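Local coordinates for protein exosome complex component Rrp42 (PDB 2WNR) that probably serves as a non-catalytic subunit of the archaeal RNA-degrading exosome, helping to shape the active site of its partner Rrp41, at residues 106-120 and 150-163. Residues are numbered along the deposited sequence; the frame is centred on the assembly and turned at random.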
ATOM      1  N   GLU A 106      -8.720  -2.765 -16.904  1.00 23.67           N
ATOM      2  CA  GLU A 106      -9.082  -3.305 -18.205  1.00 25.06           C
ATOM      3  C   GLU A 106      -9.114  -2.216 -19.266  1.00 26.22           C
ATOM      4  O   GLU A 106      -8.428  -2.318 -20.295  1.00 26.74           O
ATOM      5  CB  GLU A 106     -10.427  -4.010 -18.170  1.00 24.27           C
ATOM      6  CG  GLU A 106     -10.736  -4.644 -19.518  1.00 25.15           C
ATOM      7  CD  GLU A 106     -12.176  -5.031 -19.662  1.00 25.86           C
ATOM      8  OE1 GLU A 106     -13.021  -4.429 -18.970  1.00 25.15           O
ATOM      9  OE2 GLU A 106     -12.462  -5.936 -20.478  1.00 26.11           O
ATOM     10  N   LEU A 107      -9.909  -1.178 -19.001  1.00 26.39           N
ATOM     11  CA  LEU A 107      -9.984  -0.010 -19.870  1.00 26.10           C
ATOM     12  C   LEU A 107      -8.590   0.466 -20.261  1.00 24.22           C
ATOM     13  O   LEU A 107      -8.298   0.631 -21.429  1.00 24.98           O
ATOM     14  CB  LEU A 107     -10.754   1.125 -19.193  1.00 25.66           C
ATOM     15  CG  LEU A 107     -11.070   2.432 -19.956  1.00 24.32           C
ATOM     16  CD1 LEU A 107     -10.015   3.490 -19.768  1.00 28.28           C
ATOM     17  CD2 LEU A 107     -11.316   2.202 -21.446  1.00 23.19           C
ATOM     18  N   SER A 108      -7.747   0.655 -19.256  1.00 24.34           N
ATOM     19  CA  SER A 108      -6.375   1.118 -19.413  1.00 24.99           C
ATOM     20  C   SER A 108      -5.541   0.216 -20.322  1.00 24.03           C
ATOM     21  O   SER A 108      -4.943   0.682 -21.289  1.00 25.05           O
ATOM     22  CB  SER A 108      -5.731   1.228 -18.035  1.00 24.26           C
ATOM     23  OG  SER A 108      -4.745   2.229 -18.036  1.00 30.11           O
ATOM     24  N   ARG A 109      -5.511  -1.077 -20.023  1.00 24.14           N
ATOM     25  CA  ARG A 109      -4.742  -2.038 -20.824  1.00 22.79           C
ATOM     26  C   ARG A 109      -5.237  -2.195 -22.258  1.00 23.50           C
ATOM     27  O   ARG A 109      -4.445  -2.420 -23.175  1.00 25.55           O
ATOM     28  CB  ARG A 109      -4.739  -3.395 -20.147  1.00 21.48           C
ATOM     29  CG  ARG A 109      -3.917  -3.418 -18.892  1.00 22.76           C
ATOM     30  CD  ARG A 109      -4.022  -4.748 -18.206  1.00 24.39           C
ATOM     31  NE  ARG A 109      -3.513  -5.846 -19.024  1.00 25.48           N
ATOM     32  CZ  ARG A 109      -2.228  -6.135 -19.177  1.00 18.45           C
ATOM     33  NH1 ARG A 109      -1.312  -5.387 -18.584  1.00 19.54           N
ATOM     34  NH2 ARG A 109      -1.869  -7.159 -19.922  1.00 12.90           N
ATOM     35  N   VAL A 110      -6.546  -2.082 -22.447  1.00 22.07           N
ATOM     36  CA  VAL A 110      -7.127  -2.188 -23.774  1.00 22.22           C
ATOM     37  C   VAL A 110      -6.732  -0.997 -24.632  1.00 22.89           C
ATOM     38  O   VAL A 110      -6.409  -1.165 -25.810  1.00 24.26           O
ATOM     39  CB  VAL A 110      -8.658  -2.418 -23.725  1.00 20.91           C
ATOM     40  CG1 VAL A 110      -9.273  -2.240 -25.087  1.00 19.01           C
ATOM     41  CG2 VAL A 110      -8.929  -3.833 -23.257  1.00 22.44           C
ATOM     42  N   VAL A 111      -6.711   0.190 -24.036  1.00 23.07           N
ATOM     43  CA  VAL A 111      -6.245   1.388 -24.728  1.00 22.78           C
ATOM     44  C   VAL A 111      -4.766   1.265 -25.021  1.00 24.00           C
ATOM     45  O   VAL A 111      -4.317   1.546 -26.129  1.00 25.89           O
ATOM     46  CB  VAL A 111      -6.473   2.653 -23.906  1.00 23.68           C
ATOM     47  CG1 VAL A 111      -5.834   3.850 -24.602  1.00 21.88           C
ATOM     48  CG2 VAL A 111      -7.957   2.877 -23.677  1.00 20.73           C
ATOM     49  N   ASP A 112      -4.006   0.829 -24.024  1.00 23.25           N
ATOM     50  CA  ASP A 112      -2.593   0.642 -24.210  1.00 23.53           C
ATOM     51  C   ASP A 112      -2.323  -0.346 -25.335  1.00 23.81           C
ATOM     52  O   ASP A 112      -1.408  -0.147 -26.131  1.00 23.67           O
ATOM     53  CB  ASP A 112      -1.926   0.174 -22.923  1.00 23.66           C
ATOM     54  CG  ASP A 112      -0.415   0.121 -23.059  1.00 24.23           C
ATOM     55  OD1 ASP A 112       0.088  -0.878 -23.606  1.00 21.90           O
ATOM     56  OD2 ASP A 112       0.262   1.088 -22.651  1.00 27.02           O
ATOM     57  N   ARG A 113      -3.124  -1.403 -25.398  1.00 24.08           N
ATOM     58  CA  ARG A 113      -2.960  -2.428 -26.427  1.00 24.16           C
ATOM     59  C   ARG A 113      -3.115  -1.841 -27.835  1.00 24.73           C
ATOM     60  O   ARG A 113      -2.272  -2.067 -28.708  1.00 23.98           O
ATOM     61  CB  ARG A 113      -3.973  -3.552 -26.212  1.00 23.60           C
ATOM     62  CG  ARG A 113      -3.675  -4.835 -26.982  1.00 21.20           C
ATOM     63  CD  ARG A 113      -4.699  -5.889 -26.665  1.00 19.22           C
ATOM     64  NE  ARG A 113      -4.812  -6.081 -25.221  1.00 25.38           N
ATOM     65  CZ  ARG A 113      -5.910  -6.502 -24.592  1.00 26.46           C
ATOM     66  NH1 ARG A 113      -7.013  -6.785 -25.277  1.00 24.73           N
ATOM     67  NH2 ARG A 113      -5.902  -6.634 -23.271  1.00 24.60           N
ATOM     68  N   CYS A 114      -4.196  -1.083 -28.020  1.00 23.62           N
ATOM     69  CA  CYS A 114      -4.515  -0.417 -29.276  1.00 24.11           C
ATOM     70  C   CYS A 114      -3.402   0.522 -29.760  1.00 24.74           C
ATOM     71  O   CYS A 114      -2.961   0.430 -30.912  1.00 25.83           O
ATOM     72  CB  CYS A 114      -5.812   0.360 -29.111  1.00 24.07           C
ATOM     73  SG  CYS A 114      -6.580   0.808 -30.645  1.00 30.79           S
ATOM     74  N   ILE A 115      -2.945   1.415 -28.884  1.00 24.05           N
ATOM     75  CA  ILE A 115      -1.823   2.301 -29.204  1.00 23.35           C
ATOM     76  C   ILE A 115      -0.526   1.531 -29.468  1.00 23.63           C
ATOM     77  O   ILE A 115       0.185   1.832 -30.431  1.00 24.25           O
ATOM     78  CB  ILE A 115      -1.624   3.398 -28.118  1.00 23.66           C
ATOM     79  CG1 ILE A 115      -2.495   4.614 -28.421  1.00 23.88           C
ATOM     80  CG2 ILE A 115      -0.186   3.867 -28.036  1.00 22.25           C
ATOM     81  CD1 ILE A 115      -3.898   4.496 -27.914  1.00 26.47           C
ATOM     82  N   ARG A 116      -0.237   0.535 -28.631  1.00 23.88           N
ATOM     83  CA  ARG A 116       1.032  -0.193 -28.698  1.00 23.92           C
ATOM     84  C   ARG A 116       1.130  -1.115 -29.915  1.00 23.72           C
ATOM     85  O   ARG A 116       2.114  -1.072 -30.645  1.00 24.04           O
ATOM     86  CB  ARG A 116       1.270  -0.979 -27.401  1.00 23.45           C
ATOM     87  CG  ARG A 116       2.650  -1.655 -27.277  1.00 24.01           C
ATOM     88  CD  ARG A 116       2.824  -2.321 -25.903  1.00 22.89           C
ATOM     89  NE  ARG A 116       2.548  -1.383 -24.812  1.00 26.74           N
ATOM     90  CZ  ARG A 116       3.427  -0.514 -24.310  1.00 27.11           C
ATOM     91  NH1 ARG A 116       4.679  -0.454 -24.786  1.00 25.18           N
ATOM     92  NH2 ARG A 116       3.052   0.289 -23.322  1.00 17.95           N
ATOM     93  N   GLU A 117       0.098  -1.928 -30.125  1.00 23.79           N
ATOM     94  CA  GLU A 117       0.103  -2.960 -31.164  1.00 23.61           C
ATOM     95  C   GLU A 117      -0.041  -2.412 -32.590  1.00 23.21           C
ATOM     96  O   GLU A 117       0.409  -3.037 -33.553  1.00 23.14           O
ATOM     97  CB  GLU A 117      -0.970  -4.019 -30.883  1.00 23.45           C
ATOM     98  CG  GLU A 117      -0.779  -4.773 -29.564  1.00 24.08           C
ATOM     99  CD  GLU A 117       0.591  -5.433 -29.438  1.00 23.91           C
ATOM    100  OE1 GLU A 117       0.931  -6.289 -30.277  1.00 26.02           O
ATOM    101  OE2 GLU A 117       1.328  -5.097 -28.488  1.00 29.83           O
ATOM    102  N   SER A 118      -0.675  -1.252 -32.717  1.00 22.97           N
ATOM    103  CA  SER A 118      -0.753  -0.552 -33.988  1.00 22.72           C
ATOM    104  C   SER A 118       0.612   0.030 -34.380  1.00 23.19           C
ATOM    105  O   SER A 118       0.812   0.453 -35.522  1.00 23.90           O
ATOM    106  CB  SER A 118      -1.793   0.562 -33.914  1.00 22.34           C
ATOM    107  OG  SER A 118      -1.368   1.596 -33.046  1.00 22.61           O
ATOM    108  N   ARG A 119       1.544   0.036 -33.426  1.00 22.87           N
ATOM    109  CA  ARG A 119       2.889   0.599 -33.614  1.00 23.40           C
ATOM    110  C   ARG A 119       2.772   2.043 -34.100  1.00 22.83           C
ATOM    111  O   ARG A 119       3.496   2.493 -34.997  1.00 23.06           O
ATOM    112  CB  ARG A 119       3.762  -0.279 -34.542  1.00 23.06           C
ATOM    113  CG  ARG A 119       3.729  -1.785 -34.208  1.00 25.36           C
ATOM    114  CD  ARG A 119       5.077  -2.482 -34.402  1.00 24.77           C
ATOM    115  NE  ARG A 119       5.596  -2.302 -35.745  1.00 29.37           N
ATOM    116  CZ  ARG A 119       6.710  -1.669 -36.123  1.00 30.95           C
ATOM    117  NH1 ARG A 119       7.571  -1.117 -35.267  1.00 29.86           N
ATOM    118  NH2 ARG A 119       6.959  -1.613 -37.422  1.00 26.38           N
ATOM    119  N   MET A 120       1.836   2.751 -33.481  1.00 22.17           N
ATOM    120  CA  MET A 120       1.515   4.133 -33.790  1.00 22.45           C
ATOM    121  C   MET A 120       2.692   5.055 -33.558  1.00 22.88           C
ATOM    122  O   MET A 120       2.939   5.967 -34.347  1.00 23.08           O
ATOM    123  CB  MET A 120       0.351   4.576 -32.917  1.00 23.18           C
ATOM    124  CG  MET A 120       0.073   6.056 -32.923  1.00 24.41           C
ATOM    125  SD  MET A 120      -1.536   6.371 -32.194  1.00 35.92           S
ATOM    126  CE  MET A 120      -1.617   8.145 -32.434  1.00 26.71           C
ATOM    127  N   LEU A 150     -16.608   3.616 -22.562  1.00 24.35           N
ATOM    128  CA  LEU A 150     -15.371   4.235 -22.195  1.00 23.61           C
ATOM    129  C   LEU A 150     -14.260   3.981 -23.226  1.00 23.82           C
ATOM    130  O   LEU A 150     -13.450   4.857 -23.499  1.00 23.54           O
ATOM    131  CB  LEU A 150     -14.971   3.672 -20.847  1.00 25.07           C
ATOM    132  CG  LEU A 150     -15.182   4.452 -19.548  1.00 23.53           C
ATOM    133  CD1 LEU A 150     -16.241   5.558 -19.456  1.00 21.95           C
ATOM    134  CD2 LEU A 150     -15.048   3.532 -18.343  1.00 20.54           C
ATOM    135  N   PHE A 151     -14.244   2.783 -23.797  1.00 23.96           N
ATOM    136  CA  PHE A 151     -13.161   2.340 -24.669  1.00 24.36           C
ATOM    137  C   PHE A 151     -12.977   3.216 -25.909  1.00 25.22           C
ATOM    138  O   PHE A 151     -11.851   3.649 -26.210  1.00 25.26           O
ATOM    139  CB  PHE A 151     -13.363   0.878 -25.084  1.00 23.13           C
ATOM    140  CG  PHE A 151     -13.505  -0.056 -23.932  1.00 23.81           C
ATOM    141  CD1 PHE A 151     -12.389  -0.696 -23.398  1.00 24.61           C
ATOM    142  CD2 PHE A 151     -14.753  -0.299 -23.369  1.00 26.44           C
ATOM    143  CE1 PHE A 151     -12.513  -1.559 -22.314  1.00 25.39           C
ATOM    144  CE2 PHE A 151     -14.891  -1.163 -22.282  1.00 24.04           C
ATOM    145  CZ  PHE A 151     -13.769  -1.791 -21.753  1.00 24.65           C
ATOM    146  N   ASP A 152     -14.080   3.465 -26.622  1.00 25.30           N
ATOM    147  CA  ASP A 152     -14.012   4.188 -27.888  1.00 24.90           C
ATOM    148  C   ASP A 152     -13.636   5.631 -27.638  1.00 24.45           C
ATOM    149  O   ASP A 152     -12.815   6.185 -28.362  1.00 26.31           O
ATOM    150  CB  ASP A 152     -15.329   4.080 -28.648  1.00 24.63           C
ATOM    151  CG  ASP A 152     -15.687   2.647 -28.995  1.00 27.21           C
ATOM    152  OD1 ASP A 152     -14.870   1.744 -28.726  1.00 26.60           O
ATOM    153  OD2 ASP A 152     -16.788   2.420 -29.549  1.00 27.27           O
ATOM    154  N   ALA A 153     -14.217   6.212 -26.589  1.00 23.55           N
ATOM    155  CA  ALA A 153     -13.891   7.563 -26.135  1.00 22.70           C
ATOM    156  C   ALA A 153     -12.436   7.664 -25.679  1.00 23.37           C
ATOM    157  O   ALA A 153     -11.755   8.649 -25.978  1.00 23.75           O
ATOM    158  CB  ALA A 153     -14.821   7.984 -25.019  1.00 21.17           C
ATOM    159  N   ALA A 154     -11.966   6.633 -24.974  1.00 23.70           N
ATOM    160  CA  ALA A 154     -10.606   6.606 -24.439  1.00 22.40           C
ATOM    161  C   ALA A 154      -9.571   6.533 -25.545  1.00 23.18           C
ATOM    162  O   ALA A 154      -8.640   7.330 -25.575  1.00 25.43           O
ATOM    163  CB  ALA A 154     -10.432   5.472 -23.450  1.00 21.15           C
ATOM    164  N   VAL A 155      -9.746   5.595 -26.464  1.00 22.89           N
ATOM    165  CA  VAL A 155      -8.800   5.420 -27.567  1.00 23.18           C
ATOM    166  C   VAL A 155      -8.752   6.693 -28.413  1.00 24.38           C
ATOM    167  O   VAL A 155      -7.683   7.155 -28.816  1.00 25.31           O
ATOM    168  CB  VAL A 155      -9.169   4.195 -28.441  1.00 22.42           C
ATOM    169  CG1 VAL A 155      -8.381   4.194 -29.736  1.00 21.80           C
ATOM    170  CG2 VAL A 155      -8.930   2.907 -27.665  1.00 19.97           C
ATOM    171  N   LEU A 156      -9.929   7.260 -28.650  1.00 24.28           N
ATOM    172  CA  LEU A 156     -10.062   8.460 -29.457  1.00 24.17           C
ATOM    173  C   LEU A 156      -9.302   9.636 -28.836  1.00 24.23           C
ATOM    174  O   LEU A 156      -8.589  10.352 -29.536  1.00 23.19           O
ATOM    175  CB  LEU A 156     -11.542   8.794 -29.631  1.00 23.36           C
ATOM    176  CG  LEU A 156     -11.996   9.853 -30.638  1.00 24.96           C
ATOM    177  CD1 LEU A 156     -11.168   9.849 -31.931  1.00 26.07           C
ATOM    178  CD2 LEU A 156     -13.459   9.625 -30.946  1.00 24.00           C
ATOM    179  N   ALA A 157      -9.451   9.810 -27.524  1.00 23.88           N
ATOM    180  CA  ALA A 157      -8.814  10.902 -26.788  1.00 23.12           C
ATOM    181  C   ALA A 157      -7.294  10.713 -26.666  1.00 23.15           C
ATOM    182  O   ALA A 157      -6.536  11.681 -26.773  1.00 21.94           O
ATOM    183  CB  ALA A 157      -9.447  11.058 -25.411  1.00 21.73           C
ATOM    184  N   THR A 158      -6.860   9.473 -26.445  1.00 22.73           N
ATOM    185  CA  THR A 158      -5.448   9.159 -26.339  1.00 22.40           C
ATOM    186  C   THR A 158      -4.760   9.413 -27.671  1.00 24.46           C
ATOM    187  O   THR A 158      -3.733  10.091 -27.714  1.00 24.33           O
ATOM    188  CB  THR A 158      -5.232   7.711 -25.919  1.00 22.89           C
ATOM    189  OG1 THR A 158      -6.024   7.432 -24.757  1.00 24.34           O
ATOM    190  CG2 THR A 158      -3.757   7.460 -25.593  1.00 23.03           C
ATOM    191  N   VAL A 159      -5.343   8.888 -28.753  1.00 23.91           N
ATOM    192  CA  VAL A 159      -4.834   9.152 -30.091  1.00 23.00           C
ATOM    193  C   VAL A 159      -4.779  10.655 -30.349  1.00 22.79           C
ATOM    194  O   VAL A 159      -3.747  11.172 -30.800  1.00 24.48           O
ATOM    195  CB  VAL A 159      -5.632   8.398 -31.194  1.00 22.98           C
ATOM    196  CG1 VAL A 159      -5.274   8.906 -32.583  1.00 21.53           C
ATOM    197  CG2 VAL A 159      -5.336   6.907 -31.130  1.00 22.81           C
ATOM    198  N   ALA A 160      -5.870  11.355 -30.041  1.00 21.14           N
ATOM    199  CA  ALA A 160      -5.922  12.801 -30.245  1.00 20.86           C
ATOM    200  C   ALA A 160      -4.799  13.498 -29.474  1.00 20.87           C
ATOM    201  O   ALA A 160      -4.064  14.312 -30.040  1.00 21.48           O
ATOM    202  CB  ALA A 160      -7.284  13.361 -29.852  1.00 19.47           C
ATOM    203  N   ALA A 161      -4.649  13.147 -28.196  1.00 19.93           N
ATOM    204  CA  ALA A 161      -3.635  13.757 -27.343  1.00 21.09           C
ATOM    205  C   ALA A 161      -2.213  13.514 -27.867  1.00 22.13           C
ATOM    206  O   ALA A 161      -1.355  14.397 -27.807  1.00 20.62           O
ATOM    207  CB  ALA A 161      -3.778  13.256 -25.924  1.00 20.74           C
ATOM    208  N   LEU A 162      -1.982  12.316 -28.394  1.00 22.52           N
ATOM    209  CA  LEU A 162      -0.680  11.946 -28.930  1.00 21.86           C
ATOM    210  C   LEU A 162      -0.314  12.790 -30.141  1.00 22.71           C
ATOM    211  O   LEU A 162       0.844  13.176 -30.315  1.00 22.07           O
ATOM    212  CB  LEU A 162      -0.649  10.463 -29.302  1.00 21.99           C
ATOM    213  CG  LEU A 162      -0.556   9.490 -28.128  1.00 19.23           C
ATOM    214  CD1 LEU A 162      -0.823   8.057 -28.553  1.00 20.60           C
ATOM    215  CD2 LEU A 162       0.719   9.616 -27.341  1.00 17.65           C
ATOM    216  N   LEU A 163      -1.310  13.060 -30.974  1.00 22.29           N
ATOM    217  CA  LEU A 163      -1.138  13.893 -32.152  1.00 22.31           C
ATOM    218  C   LEU A 163      -0.866  15.349 -31.764  1.00 22.16           C
ATOM    219  O   LEU A 163      -0.135  16.069 -32.459  1.00 21.34           O
ATOM    220  CB  LEU A 163      -2.401  13.798 -32.991  1.00 22.04           C
ATOM    221  CG  LEU A 163      -2.499  12.843 -34.186  1.00 22.75           C
ATOM    222  CD1 LEU A 163      -1.308  11.880 -34.431  1.00 23.40           C
ATOM    223  CD2 LEU A 163      -3.857  12.175 -34.310  1.00 21.50           C
TER
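CD2 of Leu107 packs against the Phe151 ring, 4.1 Å from its centroid, in an off-centre CH-pi contact between the two residues that bury the most surface where helices 106-117 and 150-163 meet. The same methyl reaches CB of Ala154 at 3.9 Å. One methyl serves both, wedged between the ring and the alanine. With CG anti to its own carbonyl carbon (chi1 -56°), the Phe151 ring lies alongside Leu107 and Val110, and Glu106 OE1 meets its edge at CZ, 3.9 Å away and near the ring plane. The carboxylate itself stands almost perpendicular to the ring (87°), and its other oxygen, OE2, forms a salt bridge with Arg220.

The pair belongs to the RNase PH-like domain: both helices run in broadly the same direction, 47° apart, their axes approaching to 9.6 Å, with 106-117 also touching strand 80-87 and the alanines of 150-163 lying on strands 49-55 and 58-69. The small Ala154 lets Val111 CG2 come within 3.6 Å of its CB. Thr158 turns methyl CG2 to Ile115 while its buried hydroxyl OG1 donates to Ala154 O at 2.7 Å, satisfying a polar group beside Val111.

Beyond the helix end, a Schellman motif at Arg119 turns the chain so that Met120 faces the second helix. Its extended, unbranched side chain reaches across, placing CE 3.7 Å from Val159 CG1 and 4.0 Å from Leu162 CD1.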